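PDB 6ERC: peroxinectin A from Dictyostelium discoideum, which catalyses the hydrogen peroxide-dependent oxidation of phenolic donors as a secreted heme peroxidase and also has iodide and thiocyanate peroxidase activity. Local coordinates for residues S306-P310 with E353-Y359; E66-F72 with Q505-K511; N53-D57 with Y436-L440. The contacts are given in a common frame with arbitrary orientation. Residues are numbered along the deposited sequence.

Contact 1 of 3, residues S306-P310 with E353-Y359; sequences SEVGP and EENIDIY. With CA (calcium ion), chain G; HEM (protoporphyrin IX containing Fe), chain F.
Ser-306 overlaps the loop 355-359 with its side chain, whose t rotamer (chi1 -173°) sets OG beside Asp-357. OG donates a hydrogen bond to Asp-357 O at 2.6 Å. Ser-306 (phi/psi -68/-34) and Glu-307 (-89/-9) lie in a short, weakly bonded helical turn. Val-308 and Gly-309 are extended; Pro-310 (-80/-21) turns. Residues 353-359 form no helix or strand. In the register, CA of Ser-306 faces CA of Ile-356 at 5.1 Å, and CA of Glu-307 faces CA of Glu-354 at 4.2 Å. One backbone hydrogen bond joins the segments, from Glu-354 N to Glu-307 O at 2.9 Å.

A calcium ion sits between them. It is bound by Ser-306 OG at 2.3 Å and Ser-306 O at 2.5 Å. Asn-355 O, Asp-357 OD1, Tyr-359 O and two waters each lie 2.4 Å from it. Asp-357 (p, chi1 47°) also accepts from Tyr-359 N through OD1 at 3.2 Å, an Asx turn that folds the loop round the metal.

Residues 306-310 also reach the heme. Glu-307 OE2 lies 3.5 Å from heme CBC, and Val-308 CG2 lies 3.7 Å from heme CAB. The arrangement is a calcium site built beside the heme pocket of an animal-type peroxidase. Away from the metal, Glu-307 OE1 and Glu-353 OE2 are 2.7 Å apart, while Glu-353 OE1 accepts from Asn-73. Acid oxygens this close imply that one of the two carboxyl groups is probably protonated.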
loop_
_atom_site.group_PDB
_atom_site.type_symbol
_atom_site.label_atom_id
_atom_site.label_comp_id
_atom_site.label_asym_id
_atom_site.label_seq_id
_atom_site.Cartn_x
_atom_site.Cartn_y
_atom_site.Cartn_z
ATOM N N SER A 306 2.184 11.045 2.413
ATOM C CA SER A 306 2.230 12.483 2.177
ATOM C C SER A 306 0.982 12.974 1.450
ATOM O O SER A 306 0.531 14.104 1.677
ATOM C CB SER A 306 3.477 12.826 1.366
ATOM O OG SER A 306 3.640 14.226 1.247
ATOM N N GLU A 307 0.419 12.151 0.562
ATOM C CA GLU A 307 -0.661 12.588 -0.317
ATOM C C GLU A 307 -2.054 12.395 0.275
ATOM O O GLU A 307 -3.027 12.888 -0.306
ATOM C CB GLU A 307 -0.567 11.854 -1.666
ATOM C CG GLU A 307 -1.202 10.469 -1.697
ATOM C CD GLU A 307 -0.806 9.654 -2.921
ATOM O OE1 GLU A 307 -0.625 10.245 -4.008
ATOM O OE2 GLU A 307 -0.675 8.419 -2.790
ATOM N N VAL A 308 -2.180 11.706 1.407
ATOM C CA VAL A 308 -3.477 11.534 2.050
ATOM C C VAL A 308 -3.951 12.881 2.584
ATOM O O VAL A 308 -3.270 13.516 3.397
ATOM C CB VAL A 308 -3.389 10.494 3.175
ATOM C CG1 VAL A 308 -4.672 10.462 3.999
ATOM C CG2 VAL A 308 -3.090 9.123 2.602
ATOM N N GLY A 309 -5.125 13.316 2.138
ATOM C CA GLY A 309 -5.741 14.512 2.669
ATOM C C GLY A 309 -6.378 14.259 4.015
ATOM O O GLY A 309 -6.566 13.115 4.454
ATOM N N PRO A 310 -6.727 15.346 4.706
ATOM C CA PRO A 310 -7.257 15.198 6.070
ATOM C C PRO A 310 -8.722 14.807 6.140
ATOM O O PRO A 310 -9.148 14.288 7.181
ATOM C CB PRO A 310 -7.034 16.585 6.681
ATOM C CG PRO A 310 -7.101 17.514 5.525
ATOM C CD PRO A 310 -6.559 16.762 4.332
ATOM N N GLU A 353 -6.478 15.436 -3.700
ATOM C CA GLU A 353 -5.673 14.914 -2.604
ATOM C C GLU A 353 -4.584 15.916 -2.224
ATOM O O GLU A 353 -4.529 17.045 -2.719
ATOM C CB GLU A 353 -5.070 13.559 -2.973
ATOM C CG GLU A 353 -3.942 13.623 -3.994
ATOM C CD GLU A 353 -3.227 12.299 -4.146
ATOM O OE1 GLU A 353 -3.665 11.314 -3.517
ATOM O OE2 GLU A 353 -2.222 12.245 -4.886
ATOM N N GLU A 354 -3.696 15.489 -1.335
ATOM C CA GLU A 354 -2.601 16.307 -0.840
ATOM C C GLU A 354 -1.356 16.105 -1.705
ATOM O O GLU A 354 -1.233 15.123 -2.439
ATOM C CB GLU A 354 -2.316 15.943 0.618
ATOM C CG GLU A 354 -1.645 17.019 1.443
ATOM C CD GLU A 354 -2.418 18.317 1.472
ATOM O OE1 GLU A 354 -3.564 18.302 1.971
ATOM O OE2 GLU A 354 -1.882 19.342 0.995
ATOM N N ASN A 355 -0.426 17.053 -1.611
ATOM C CA ASN A 355 0.785 16.994 -2.416
ATOM C C ASN A 355 1.779 16.001 -1.827
ATOM O O ASN A 355 1.810 15.764 -0.617
ATOM C CB ASN A 355 1.436 18.371 -2.508
ATOM C CG ASN A 355 2.397 18.485 -3.673
ATOM O OD1 ASN A 355 2.051 18.177 -4.812
ATOM N ND2 ASN A 355 3.613 18.925 -3.390
ATOM N N ILE A 356 2.600 15.423 -2.697
ATOM C CA ILE A 356 3.638 14.488 -2.279
ATOM C C ILE A 356 4.891 15.302 -1.994
ATOM O O ILE A 356 5.561 15.781 -2.913
ATOM C CB ILE A 356 3.896 13.408 -3.334
ATOM C CG1 ILE A 356 2.666 12.510 -3.469
ATOM C CG2 ILE A 356 5.105 12.560 -2.941
ATOM C CD1 ILE A 356 2.573 11.790 -4.790
ATOM N N ASP A 357 5.205 15.451 -0.716
ATOM C CA ASP A 357 6.281 16.312 -0.261
ATOM C C ASP A 357 6.649 15.863 1.148
ATOM O O ASP A 357 6.190 14.819 1.619
ATOM C CB ASP A 357 5.842 17.775 -0.337
ATOM C CG ASP A 357 4.474 17.994 0.264
ATOM O OD1 ASP A 357 4.069 17.186 1.126
ATOM O OD2 ASP A 357 3.797 18.961 -0.133
ATOM N N ILE A 358 7.479 16.649 1.832
ATOM C CA ILE A 358 7.917 16.242 3.160
ATOM C C ILE A 358 6.787 16.293 4.179
ATOM O O ILE A 358 6.921 15.726 5.268
ATOM C CB ILE A 358 9.096 17.112 3.630
ATOM C CG1 ILE A 358 8.699 18.591 3.667
ATOM C CG2 ILE A 358 10.299 16.891 2.724
ATOM C CD1 ILE A 358 9.698 19.474 4.381
ATOM N N TYR A 359 5.671 16.941 3.860
ATOM C CA TYR A 359 4.637 17.213 4.848
ATOM C C TYR A 359 3.603 16.102 4.917
ATOM O O TYR A 359 3.149 15.588 3.892
ATOM C CB TYR A 359 3.954 18.532 4.525
ATOM C CG TYR A 359 4.962 19.611 4.310
ATOM C CD1 TYR A 359 5.607 20.193 5.386
ATOM C CD2 TYR A 359 5.304 20.022 3.032
ATOM C CE1 TYR A 359 6.547 21.171 5.202
ATOM C CE2 TYR A 359 6.248 21.001 2.835
ATOM C CZ TYR A 359 6.866 21.572 3.924
ATOM O OH TYR A 359 7.806 22.554 3.732
HETATM CA CA CA G . 2.163 15.954 1.776
HETATM C CHA HEM F . 2.442 0.861 5.365
HETATM C CHB HEM F . -1.336 3.306 7.133
HETATM C CHC HEM F . -2.150 5.195 2.725
HETATM C CHD HEM F . 1.780 2.929 1.029
HETATM C C1A HEM F . 1.530 1.408 6.232
HETATM C C2A HEM F . 1.523 1.242 7.665
HETATM C C3A HEM F . 0.483 1.917 8.163
HETATM C C4A HEM F . -0.208 2.531 7.051
HETATM C CMA HEM F . 0.067 2.028 9.646
HETATM C CAA HEM F . 2.566 0.429 8.448
HETATM C CBA HEM F . 3.373 1.424 9.269
HETATM C CGA HEM F . 4.721 0.841 9.603
HETATM O O1A HEM F . 5.519 0.577 8.666
HETATM O O2A HEM F . 5.006 0.649 10.812
HETATM C C1B HEM F . -1.887 4.006 6.088
HETATM C C2B HEM F . -3.073 4.820 6.174
HETATM C C3B HEM F . -3.308 5.342 4.958
HETATM C C4B HEM F . -2.268 4.873 4.064
HETATM C CMB HEM F . -3.870 4.990 7.483
HETATM C CAB HEM F . -4.440 6.288 4.493
HETATM C CBB HEM F . -5.357 6.797 5.322
HETATM C C1C HEM F . -1.156 4.760 1.876
HETATM C C2C HEM F . -1.009 5.102 0.472
HETATM C C3C HEM F . 0.087 4.467 0.003
HETATM C C4C HEM F . 0.649 3.713 1.102
HETATM C CMC HEM F . -1.996 6.049 -0.243
HETATM C CAC HEM F . 0.764 4.429 -1.393
HETATM C CBC HEM F . 0.339 5.064 -2.487
HETATM C C1D HEM F . 2.273 2.141 2.041
HETATM C C2D HEM F . 3.362 1.199 1.927
HETATM C C3D HEM F . 3.543 0.642 3.128
HETATM C C4D HEM F . 2.570 1.193 4.037
HETATM C CMD HEM F . 4.168 0.936 0.638
HETATM C CAD HEM F . 4.567 -0.437 3.522
HETATM C CBD HEM F . 3.972 -1.755 3.038
HETATM C CGD HEM F . 4.332 -2.890 3.966
HETATM O O1D HEM F . 3.614 -3.081 4.980
HETATM O O2D HEM F . 5.325 -3.615 3.702
HETATM N NA HEM F . 0.457 2.201 5.890
HETATM N NB HEM F . -1.419 4.058 4.789
HETATM N NC HEM F . -0.127 3.910 2.222
HETATM N ND HEM F . 1.813 2.110 3.342
HETATM FE FE HEM F . 0.185 3.028 4.041
HETATM O O HOH W 1 1.520 18.168 1.324
HETATM O O HOH W 2 0.446 16.301 3.384
#

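Contact 2 of 3, residues E66-F72 with Q505-K511; sequences EHLTDMF and QPNVFRK
The C-terminal residues 505-511 press a turn into the start of helix 70-80. It is a type I beta turn from Asn-507 to Arg-510. Asn-507 OD1 accepts from Phe-509 N at 3.3 Å, an Asx turn that shapes it. Phe-509 (m, chi1 -64°) is its largest bump. The ring lies against the first helical turn, with CD1 3.5 Å from Phe-72 CA and CE1 3.8 Å from Met-71 O. Phe-72 (t) turns its edge to the face of Phe-509, with ring centroids 5.6 Å apart and planes at 75°, a T-shaped pair. Tyr-270 stacks on Phe-72 as well. Val-508 fills the hollow beside Met-71, with CG2 3.9 Å from Met-71 CG, and Phe-490 adjoins both.

The backbones meet in a single bridge, Leu-68 with Arg-510, CA atoms 4.6 Å apart. Thr-69 N donates to Phe-509 O at 3.2 Å, and Lys-511 N makes a weak bond to His-67 O at 2.7 Å. Thr-69 is the N-cap residue. Its p rotamer (chi1 61°) brings OG1 to Val-508 O, to which it donates at 2.6 Å, and OG1 also accepts weakly from Phe-72 N at 3.4 Å. This is a helix N-terminus capped by its own threonine and bound to the chain's end. The chemistry splits into a polar seam of backbone groups and the Thr-69 hydroxyl, and an apolar patch, so the C-terminal tail is held by both.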
loop_
_atom_site.group_PDB
_atom_site.type_symbol
_atom_site.label_atom_id
_atom_site.label_comp_id
_atom_site.label_asym_id
_atom_site.label_seq_id
_atom_site.Cartn_x
_atom_site.Cartn_y
_atom_site.Cartn_z
ATOM N N GLU A 66 -0.202 18.067 -9.026
ATOM C CA GLU A 66 -0.618 17.350 -10.220
ATOM C C GLU A 66 -2.135 17.248 -10.339
ATOM O O GLU A 66 -2.629 16.732 -11.347
ATOM C CB GLU A 66 -0.001 15.946 -10.228
ATOM C CG GLU A 66 1.512 15.923 -10.415
ATOM C CD GLU A 66 2.274 16.439 -9.203
ATOM O OE1 GLU A 66 1.743 16.349 -8.074
ATOM O OE2 GLU A 66 3.406 16.937 -9.382
ATOM N N HIS A 67 -2.876 17.725 -9.339
ATOM C CA HIS A 67 -4.340 17.731 -9.367
ATOM C C HIS A 67 -4.897 16.308 -9.367
ATOM O O HIS A 67 -5.777 15.956 -10.154
ATOM C CB HIS A 67 -4.859 18.524 -10.567
ATOM C CG HIS A 67 -4.325 19.919 -10.641
ATOM N ND1 HIS A 67 -4.730 20.916 -9.782
ATOM C CD2 HIS A 67 -3.414 20.482 -11.470
ATOM C CE1 HIS A 67 -4.095 22.035 -10.080
ATOM N NE2 HIS A 67 -3.291 21.799 -11.100
ATOM N N LEU A 68 -4.377 15.488 -8.462
ATOM C CA LEU A 68 -4.825 14.115 -8.312
ATOM C C LEU A 68 -5.922 14.025 -7.257
ATOM O O LEU A 68 -6.113 14.930 -6.441
ATOM C CB LEU A 68 -3.651 13.208 -7.938
ATOM C CG LEU A 68 -2.802 12.686 -9.100
ATOM C CD1 LEU A 68 -2.631 13.726 -10.198
ATOM C CD2 LEU A 68 -1.445 12.234 -8.586
ATOM N N THR A 69 -6.645 12.914 -7.286
ATOM C CA THR A 69 -7.822 12.724 -6.454
ATOM C C THR A 69 -7.516 11.794 -5.286
ATOM O O THR A 69 -6.535 11.048 -5.293
ATOM C CB THR A 69 -8.977 12.148 -7.279
ATOM O OG1 THR A 69 -8.600 10.869 -7.802
ATOM C CG2 THR A 69 -9.328 13.071 -8.431
ATOM N N ASP A 70 -8.384 11.847 -4.274
ATOM C CA ASP A 70 -8.288 10.899 -3.172
ATOM C C ASP A 70 -8.389 9.465 -3.672
ATOM O O ASP A 70 -7.747 8.565 -3.116
ATOM C CB ASP A 70 -9.381 11.174 -2.139
ATOM C CG ASP A 70 -9.203 12.509 -1.435
ATOM O OD1 ASP A 70 -8.042 12.918 -1.202
ATOM O OD2 ASP A 70 -10.228 13.149 -1.110
ATOM N N MET A 71 -9.186 9.233 -4.720
ATOM C CA MET A 71 -9.308 7.892 -5.281
ATOM C C MET A 71 -7.969 7.371 -5.784
ATOM O O MET A 71 -7.734 6.157 -5.775
ATOM C CB MET A 71 -10.338 7.895 -6.413
ATOM C CG MET A 71 -10.540 6.546 -7.089
ATOM S SD MET A 71 -11.112 5.259 -5.959
ATOM C CE MET A 71 -12.858 5.645 -5.867
ATOM N N PHE A 72 -7.081 8.265 -6.226
ATOM C CA PHE A 72 -5.777 7.839 -6.729
ATOM C C PHE A 72 -4.954 7.171 -5.634
ATOM O O PHE A 72 -4.336 6.123 -5.860
ATOM C CB PHE A 72 -5.023 9.033 -7.317
ATOM C CG PHE A 72 -3.589 8.736 -7.656
ATOM C CD1 PHE A 72 -3.264 8.020 -8.795
ATOM C CD2 PHE A 72 -2.563 9.179 -6.837
ATOM C CE1 PHE A 72 -1.946 7.746 -9.109
ATOM C CE2 PHE A 72 -1.243 8.910 -7.145
ATOM C CZ PHE A 72 -0.935 8.193 -8.282
ATOM N N GLN A 505 -15.974 10.870 -14.084
ATOM C CA GLN A 505 -15.018 11.180 -15.132
ATOM C C GLN A 505 -14.338 9.902 -15.625
ATOM O O GLN A 505 -14.276 8.902 -14.904
ATOM C CB GLN A 505 -13.973 12.177 -14.628
ATOM C CG GLN A 505 -13.022 11.648 -13.559
ATOM C CD GLN A 505 -13.459 11.992 -12.152
ATOM O OE1 GLN A 505 -14.649 12.117 -11.865
ATOM N NE2 GLN A 505 -12.487 12.155 -11.262
ATOM N N PRO A 506 -13.824 9.908 -16.859
ATOM C CA PRO A 506 -13.167 8.691 -17.373
ATOM C C PRO A 506 -11.942 8.282 -16.575
ATOM O O PRO A 506 -11.747 7.086 -16.322
ATOM C CB PRO A 506 -12.811 9.070 -18.819
ATOM C CG PRO A 506 -12.847 10.563 -18.860
ATOM C CD PRO A 506 -13.883 10.975 -17.872
ATOM N N ASN A 507 -11.106 9.236 -16.175
ATOM C CA ASN A 507 -9.924 8.963 -15.358
ATOM C C ASN A 507 -10.203 9.474 -13.951
ATOM O O ASN A 507 -10.025 10.662 -13.667
ATOM C CB ASN A 507 -8.682 9.618 -15.947
ATOM C CG ASN A 507 -7.424 9.270 -15.178
ATOM O OD1 ASN A 507 -7.412 8.339 -14.371
ATOM N ND2 ASN A 507 -6.355 10.014 -15.428
ATOM N N VAL A 508 -10.633 8.569 -13.066
ATOM C CA VAL A 508 -10.984 8.958 -11.701
ATOM C C VAL A 508 -9.768 9.238 -10.836
ATOM O O VAL A 508 -9.923 9.496 -9.636
ATOM C CB VAL A 508 -11.852 7.876 -11.025
ATOM C CG1 VAL A 508 -13.164 7.717 -11.767
ATOM C CG2 VAL A 508 -11.110 6.548 -10.948
ATOM N N PHE A 509 -8.562 9.197 -11.402
ATOM C CA PHE A 509 -7.355 9.544 -10.669
ATOM C C PHE A 509 -6.942 11.001 -10.846
ATOM O O PHE A 509 -6.057 11.466 -10.119
ATOM C CB PHE A 509 -6.190 8.643 -11.107
ATOM C CG PHE A 509 -6.376 7.180 -10.789
ATOM C CD1 PHE A 509 -7.214 6.763 -9.766
ATOM C CD2 PHE A 509 -5.692 6.218 -11.517
ATOM C CE1 PHE A 509 -7.367 5.415 -9.481
ATOM C CE2 PHE A 509 -5.843 4.870 -11.236
ATOM C CZ PHE A 509 -6.679 4.470 -10.219
ATOM N N ARG A 510 -7.551 11.731 -11.779
ATOM C CA ARG A 510 -7.131 13.085 -12.103
ATOM C C ARG A 510 -8.274 14.077 -11.913
ATOM O O ARG A 510 -9.452 13.711 -11.907
ATOM C CB ARG A 510 -6.615 13.180 -13.544
ATOM C CG ARG A 510 -5.266 12.527 -13.765
ATOM C CD ARG A 510 -4.727 12.821 -15.156
ATOM N NE ARG A 510 -3.382 12.286 -15.339
ATOM C CZ ARG A 510 -2.280 12.853 -14.852
ATOM N NH1 ARG A 510 -1.096 12.295 -15.067
ATOM N NH2 ARG A 510 -2.360 13.972 -14.144
ATOM N N LYS A 511 -7.891 15.347 -11.777
ATOM C CA LYS A 511 -8.819 16.463 -11.586
ATOM C C LYS A 511 -9.601 16.327 -10.283
ATOM O O LYS A 511 -9.616 17.242 -9.455
ATOM C CB LYS A 511 -9.784 16.579 -12.769
ATOM C CG LYS A 511 -10.698 17.801 -12.704
ATOM C CD LYS A 511 -11.439 18.028 -14.018
ATOM C CE LYS A 511 -12.494 19.130 -13.900
ATOM N NZ LYS A 511 -11.911 20.453 -13.543
ATOM O OXT LYS A 511 -10.231 15.305 -10.019
#

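Contact 3 of 3, residues N53-D57 with Y436-L440; sequences NIIFD and YVGGL
Two short helices meet through apolar side chains. The last turn of helix 48-56, which widens to a pi-type turn, faces residues 436-440 of helix 435-441. The nearest CA atoms, those of Ile-55 and Val-437, are 8.0 Å apart.

Phe-56 is central. Its m rotamer (chi1 -72°, chi2 -91°) sends the ring to the other helix, where three side chains meet its far end. CZ lies 3.5 Å from Tyr-436 CE2, CE2 3.7 Å from Val-437 CG1, and CE1 3.8 Å from Leu-440 CD1, which meets the ring at its edge. Tyr-436 takes the t rotamer (chi1 -180°), bringing its ring beside Phe-56. The two planes differ by 17°, but the centroids are 5.7 Å apart and the rings barely overlap. Ile-55 is mt (chi1 -75°, chi2 173°); CD1 reaches Val-437 CG2 at 4.2 Å.

Val-437 and Leu-440, both m at chi1, lie one turn apart on the helix face that receives Phe-56. Leu-384 of helix 379-390 also touches the Phe-56 side chain. The contact joins an early helix to a late one, and all five touching residues are buried. Every touching residue pair comes closest carbon to carbon, so van der Waals contact and exclusion of water hold them.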
loop_
_atom_site.group_PDB
_atom_site.type_symbol
_atom_site.label_atom_id
_atom_site.label_comp_id
_atom_site.label_asym_id
_atom_site.label_seq_id
_atom_site.Cartn_x
_atom_site.Cartn_y
_atom_site.Cartn_z
ATOM N N ASN A 53 8.831 15.650 13.796
ATOM C CA ASN A 53 8.442 17.001 14.184
ATOM C C ASN A 53 9.162 18.051 13.346
ATOM O O ASN A 53 8.574 19.079 12.993
ATOM C CB ASN A 53 8.723 17.221 15.671
ATOM C CG ASN A 53 7.785 16.434 16.562
ATOM O OD1 ASN A 53 6.587 16.339 16.292
ATOM N ND2 ASN A 53 8.324 15.859 17.629
ATOM N N ILE A 54 10.432 17.813 13.015
ATOM C CA ILE A 54 11.213 18.829 12.318
ATOM C C ILE A 54 10.780 18.932 10.861
ATOM O O ILE A 54 10.558 20.031 10.340
ATOM C CB ILE A 54 12.720 18.527 12.437
ATOM C CG1 ILE A 54 13.190 18.716 13.885
ATOM C CG2 ILE A 54 13.534 19.433 11.510
ATOM C CD1 ILE A 54 14.539 18.095 14.181
ATOM N N ILE A 55 10.663 17.798 10.182
ATOM C CA ILE A 55 10.454 17.770 8.738
ATOM C C ILE A 55 8.984 17.590 8.375
ATOM O O ILE A 55 8.439 18.351 7.576
ATOM C CB ILE A 55 11.327 16.664 8.103
ATOM C CG1 ILE A 55 12.783 17.130 8.054
ATOM C CG2 ILE A 55 10.826 16.306 6.702
ATOM C CD1 ILE A 55 13.760 16.069 7.618
ATOM N N PHE A 56 8.326 16.582 8.945
ATOM C CA PHE A 56 7.017 16.171 8.453
ATOM C C PHE A 56 5.864 17.021 8.972
ATOM O O PHE A 56 4.750 16.883 8.459
ATOM C CB PHE A 56 6.774 14.701 8.807
ATOM C CG PHE A 56 7.598 13.747 7.992
ATOM C CD1 PHE A 56 7.110 13.230 6.804
ATOM C CD2 PHE A 56 8.866 13.379 8.404
ATOM C CE1 PHE A 56 7.867 12.359 6.048
ATOM C CE2 PHE A 56 9.628 12.506 7.649
ATOM C CZ PHE A 56 9.126 11.996 6.469
ATOM N N ASP A 57 6.092 17.896 9.949
ATOM C CA ASP A 57 4.993 18.670 10.513
ATOM C C ASP A 57 4.284 19.465 9.426
ATOM O O ASP A 57 4.921 20.109 8.589
ATOM C CB ASP A 57 5.501 19.615 11.598
ATOM C CG ASP A 57 4.371 20.328 12.314
ATOM O OD1 ASP A 57 3.489 19.629 12.859
ATOM O OD2 ASP A 57 4.361 21.580 12.331
ATOM N N TYR A 436 14.217 8.105 2.872
ATOM C CA TYR A 436 12.785 8.379 2.816
ATOM C C TYR A 436 12.509 9.877 2.740
ATOM O O TYR A 436 11.716 10.330 1.905
ATOM C CB TYR A 436 12.091 7.758 4.026
ATOM C CG TYR A 436 10.597 7.988 4.061
ATOM C CD1 TYR A 436 9.788 7.594 3.002
ATOM C CD2 TYR A 436 9.994 8.587 5.159
ATOM C CE1 TYR A 436 8.421 7.800 3.031
ATOM C CE2 TYR A 436 8.628 8.795 5.198
ATOM C CZ TYR A 436 7.847 8.399 4.134
ATOM O OH TYR A 436 6.489 8.606 4.175
ATOM N N VAL A 437 13.156 10.670 3.600
ATOM C CA VAL A 437 12.893 12.105 3.597
ATOM C C VAL A 437 13.535 12.755 2.380
ATOM O O VAL A 437 13.003 13.728 1.831
ATOM C CB VAL A 437 13.372 12.770 4.909
ATOM C CG1 VAL A 437 13.004 11.925 6.133
ATOM C CG2 VAL A 437 14.863 13.057 4.882
ATOM N N GLY A 438 14.679 12.236 1.935
ATOM C CA GLY A 438 15.341 12.820 0.781
ATOM C C GLY A 438 14.526 12.666 -0.488
ATOM O O GLY A 438 14.295 13.637 -1.215
ATOM N N GLY A 439 14.074 11.441 -0.770
ATOM C CA GLY A 439 13.270 11.215 -1.959
ATOM C C GLY A 439 12.001 12.043 -1.967
ATOM O O GLY A 439 11.575 12.537 -3.012
ATOM N N LEU A 440 11.379 12.205 -0.799
ATOM C CA LEU A 440 10.192 13.047 -0.706
ATOM C C LEU A 440 10.514 14.503 -1.011
ATOM O O LEU A 440 9.694 15.212 -1.608
ATOM C CB LEU A 440 9.574 12.918 0.684
ATOM C CG LEU A 440 8.802 11.623 0.913
ATOM C CD1 LEU A 440 8.434 11.455 2.374
ATOM C CD2 LEU A 440 7.554 11.596 0.048
#

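How the contacts relate
From the N terminus, the chain first passes 53-57 and then 66-72, the early halves of contacts 3 and 2. Much later, contact 1 closes a shorter loop between 306-310 and 353-359. Then come 436-440, which completes contact 3, and 505-511, which completes contact 2 at the chain's end. The two long loops cross, and both contain contact 1. Contact 1 touches each of them. Glu-353 N probably bonds to Leu-68 O at 2.8 Å, Glu-353 packs on Asp-70, and Ile-358 packs against Ile-55 and Phe-56. Contacts 2 and 3 stay about 10 Å apart at their nearest atoms. The 353-359 loop thus touches both helix 48-56 and the start of helix 70-80.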